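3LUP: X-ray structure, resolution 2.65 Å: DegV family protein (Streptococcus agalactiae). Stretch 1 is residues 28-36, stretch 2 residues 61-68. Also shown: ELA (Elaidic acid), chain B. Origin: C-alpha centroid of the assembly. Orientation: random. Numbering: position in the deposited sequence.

Stretch 1, residues 28-36: VLDIPIIID
Stretch 2 61-68: LPKTSQPS

A short antiparallel β ladder can be continued at both ends by proline and apolar contacts, as two stretches of this DegV family protein illustrate. They run 161° apart in direction and together bury 558 Å². I31 CA lies 4.9 Å from P67 CA, I33 CA 4.4 Å from T64 CA, and I34 CA 5.0 Å from K63 CA; I35 falls opposite P62.

Backbone hydrogen bonds set the register. I34 (phi/psi −115/106) and K63 (−123/165) form the hydrogen-bonded pair: I34 N donates to K63 O at 2.6 Å, and K63 N to I34 O at 2.9 Å, both nearly straight. I33 (−110/140) and T64 (−117/168) form the neighbouring non-hydrogen-bonded pair. Beyond it, S65 N reaches P32 O at 3.2 Å; P32 lacks an amide hydrogen but still offers its carbonyl. CA-H...O contacts fill the gaps, with T64 CA 3.3 Å from P32 O, I33 CA 3.5 Å from K63 O, P62 CA 3.3 Å from I34 O and P67 CA 3.5 Å from D30 O.

Apolar packing closes the ends. P67, its ring C-gamma endo, receives L29 (chi1 −86°), CB to CB 3.9 Å, and I31 (m, t), whose CG1 lies 3.8 Å from P67 CD. At the other end, I35 CD1 (chi1 −39°, chi2 −90°) approaches P62 CB at 4.5 Å.

Side chains alternate across the ladder. I33 (chi1 90°) and T64 (p) share one face, their CG2 atoms 4.5 Å apart; both are buried. I34 (chi1 −44°, chi2 148°) and K63 (m, t, p, chi4 125°) take the other. The long isoleucine branch reaches along the partner strand, I34 CD1 lying 4.2 Å from both K63 CB and S65 CB, while the lysine's end leads away, leaving its aliphatic base at the contact.

Elaidic acid adjoins this arrangement: its O lies 3.0 Å from T64 O, and its C5 3.9 Å from I31 CG2.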

# COMPACT_ATOMS: atom_id res chain seq x y z
N VAL A 28 -3.74 -5.05 -13.06
CA VAL A 28 -4.22 -4.50 -11.79
C VAL A 28 -5.59 -5.03 -11.46
O VAL A 28 -6.56 -4.73 -12.17
CB VAL A 28 -4.31 -2.94 -11.78
CG1 VAL A 28 -4.52 -2.47 -10.37
CG2 VAL A 28 -3.08 -2.28 -12.37
N LEU A 29 -5.67 -5.80 -10.38
CA LEU A 29 -6.93 -6.31 -9.85
C LEU A 29 -7.66 -5.24 -9.05
O LEU A 29 -7.03 -4.52 -8.28
CB LEU A 29 -6.65 -7.49 -8.91
CG LEU A 29 -6.50 -8.91 -9.43
CD1 LEU A 29 -5.92 -8.95 -10.81
CD2 LEU A 29 -5.66 -9.74 -8.46
N ASP A 30 -8.99 -5.15 -9.22
CA ASP A 30 -9.79 -4.17 -8.48
C ASP A 30 -10.18 -4.61 -7.07
O ASP A 30 -10.51 -5.77 -6.84
CB ASP A 30 -11.05 -3.79 -9.26
CG ASP A 30 -10.73 -3.18 -10.62
OD1 ASP A 30 -9.73 -2.43 -10.74
OD2 ASP A 30 -11.49 -3.45 -11.57
N ILE A 31 -10.12 -3.66 -6.14
CA ILE A 31 -10.60 -3.88 -4.76
C ILE A 31 -11.93 -3.17 -4.54
O ILE A 31 -12.01 -1.95 -4.63
CB ILE A 31 -9.57 -3.40 -3.70
CG1 ILE A 31 -8.22 -4.13 -3.91
CG2 ILE A 31 -10.13 -3.60 -2.28
CD1 ILE A 31 -7.10 -3.70 -3.00
N PRO A 32 -12.99 -3.94 -4.27
CA PRO A 32 -14.31 -3.36 -4.02
C PRO A 32 -14.41 -2.63 -2.68
O PRO A 32 -13.80 -3.04 -1.69
CB PRO A 32 -15.24 -4.58 -4.03
CG PRO A 32 -14.48 -5.64 -4.78
CD PRO A 32 -13.06 -5.41 -4.36
N ILE A 33 -15.17 -1.53 -2.66
CA ILE A 33 -15.56 -0.90 -1.42
C ILE A 33 -17.06 -1.12 -1.20
O ILE A 33 -17.85 -1.07 -2.14
CB ILE A 33 -15.20 0.62 -1.38
CG1 ILE A 33 -16.33 1.47 -1.93
CG2 ILE A 33 -13.88 0.92 -2.12
CD1 ILE A 33 -16.29 2.87 -1.42
N ILE A 34 -17.44 -1.38 0.04
CA ILE A 34 -18.85 -1.63 0.34
C ILE A 34 -19.40 -0.54 1.25
O ILE A 34 -19.09 -0.49 2.45
CB ILE A 34 -19.09 -3.03 0.99
CG1 ILE A 34 -18.29 -4.13 0.27
CG2 ILE A 34 -20.57 -3.35 1.01
CD1 ILE A 34 -17.83 -5.26 1.18
N ILE A 35 -20.22 0.33 0.67
CA ILE A 35 -20.89 1.38 1.42
C ILE A 35 -22.14 0.75 2.04
O ILE A 35 -22.04 -0.29 2.68
CB ILE A 35 -21.21 2.60 0.54
CG1 ILE A 35 -20.06 2.87 -0.44
CG2 ILE A 35 -21.53 3.83 1.41
CD1 ILE A 35 -18.97 3.81 0.06
N ASP A 36 -23.32 1.35 1.86
CA ASP A 36 -24.54 0.71 2.35
C ASP A 36 -24.92 -0.45 1.42
O ASP A 36 -26.04 -0.96 1.46
CB ASP A 36 -25.67 1.74 2.46
N LEU A 61 -19.89 2.53 8.96
CA LEU A 61 -18.60 2.57 8.26
C LEU A 61 -18.62 1.73 6.98
O LEU A 61 -19.30 0.70 6.93
CB LEU A 61 -17.45 2.07 9.14
CG LEU A 61 -16.92 2.91 10.31
CD1 LEU A 61 -15.88 2.10 11.08
CD2 LEU A 61 -16.35 4.25 9.85
N PRO A 62 -17.88 2.17 5.94
CA PRO A 62 -17.67 1.32 4.78
C PRO A 62 -16.75 0.13 5.09
O PRO A 62 -16.00 0.16 6.08
CB PRO A 62 -17.02 2.26 3.75
CG PRO A 62 -17.32 3.62 4.22
CD PRO A 62 -17.36 3.54 5.70
N LYS A 63 -16.84 -0.91 4.26
CA LYS A 63 -15.89 -2.02 4.31
C LYS A 63 -15.24 -2.18 2.95
O LYS A 63 -15.71 -1.63 1.95
CB LYS A 63 -16.59 -3.31 4.72
CG LYS A 63 -17.42 -3.22 5.98
CD LYS A 63 -17.71 -4.59 6.58
CE LYS A 63 -16.46 -5.18 7.22
NZ LYS A 63 -16.70 -5.56 8.64
N THR A 64 -14.15 -2.92 2.90
CA THR A 64 -13.62 -3.36 1.63
C THR A 64 -13.67 -4.89 1.60
O THR A 64 -13.93 -5.54 2.62
CB THR A 64 -12.18 -2.88 1.38
OG1 THR A 64 -11.35 -3.33 2.44
CG2 THR A 64 -12.13 -1.35 1.32
N SER A 65 -13.46 -5.45 0.41
CA SER A 65 -13.35 -6.89 0.26
C SER A 65 -12.13 -7.17 -0.58
O SER A 65 -11.68 -6.30 -1.32
CB SER A 65 -14.59 -7.46 -0.40
OG SER A 65 -14.70 -6.94 -1.71
N GLN A 66 -11.60 -8.38 -0.45
CA GLN A 66 -10.45 -8.85 -1.21
C GLN A 66 -10.76 -8.77 -2.69
O GLN A 66 -11.93 -8.88 -3.08
CB GLN A 66 -10.14 -10.30 -0.83
CG GLN A 66 -9.61 -10.47 0.58
CD GLN A 66 -9.64 -11.91 1.06
OE1 GLN A 66 -9.21 -12.84 0.36
NE2 GLN A 66 -10.13 -12.10 2.28
N PRO A 67 -9.74 -8.55 -3.54
CA PRO A 67 -9.99 -8.69 -4.97
C PRO A 67 -10.47 -10.10 -5.29
O PRO A 67 -10.31 -11.00 -4.47
CB PRO A 67 -8.62 -8.41 -5.62
CG PRO A 67 -7.68 -8.15 -4.52
CD PRO A 67 -8.44 -7.91 -3.26
N SER A 68 -11.09 -10.28 -6.45
CA SER A 68 -11.67 -11.58 -6.84
C SER A 68 -10.60 -12.68 -7.09
O SER A 68 -9.69 -12.51 -7.92
CB SER A 68 -12.58 -11.38 -8.06
OG SER A 68 -12.99 -12.62 -8.61
CA ELA B . -10.11 -7.33 3.13
C ELA B . -11.36 -7.90 3.79
O ELA B . -12.17 -7.19 4.46
C3 ELA B . -10.39 -6.28 2.05
C4 ELA B . -9.14 -5.99 1.23
C5 ELA B . -8.76 -4.49 1.24
C6 ELA B . -7.92 -4.13 2.47
C7 ELA B . -7.78 -2.65 2.81
C8 ELA B . -6.95 -2.49 4.09
C9 ELA B . -6.07 -1.25 4.04
C10 ELA B . -5.39 -0.73 5.25
C11 ELA B . -5.01 0.74 5.31
C12 ELA B . -3.56 0.95 5.76
C13 ELA B . -2.67 1.48 4.65
C14 ELA B . -1.54 2.37 5.16
C15 ELA B . -0.74 2.94 3.98
C16 ELA B . 0.59 3.58 4.38
C17 ELA B . 1.77 2.83 3.76
C18 ELA B . 2.89 3.77 3.33
OXT ELA B . -11.60 -9.13 3.68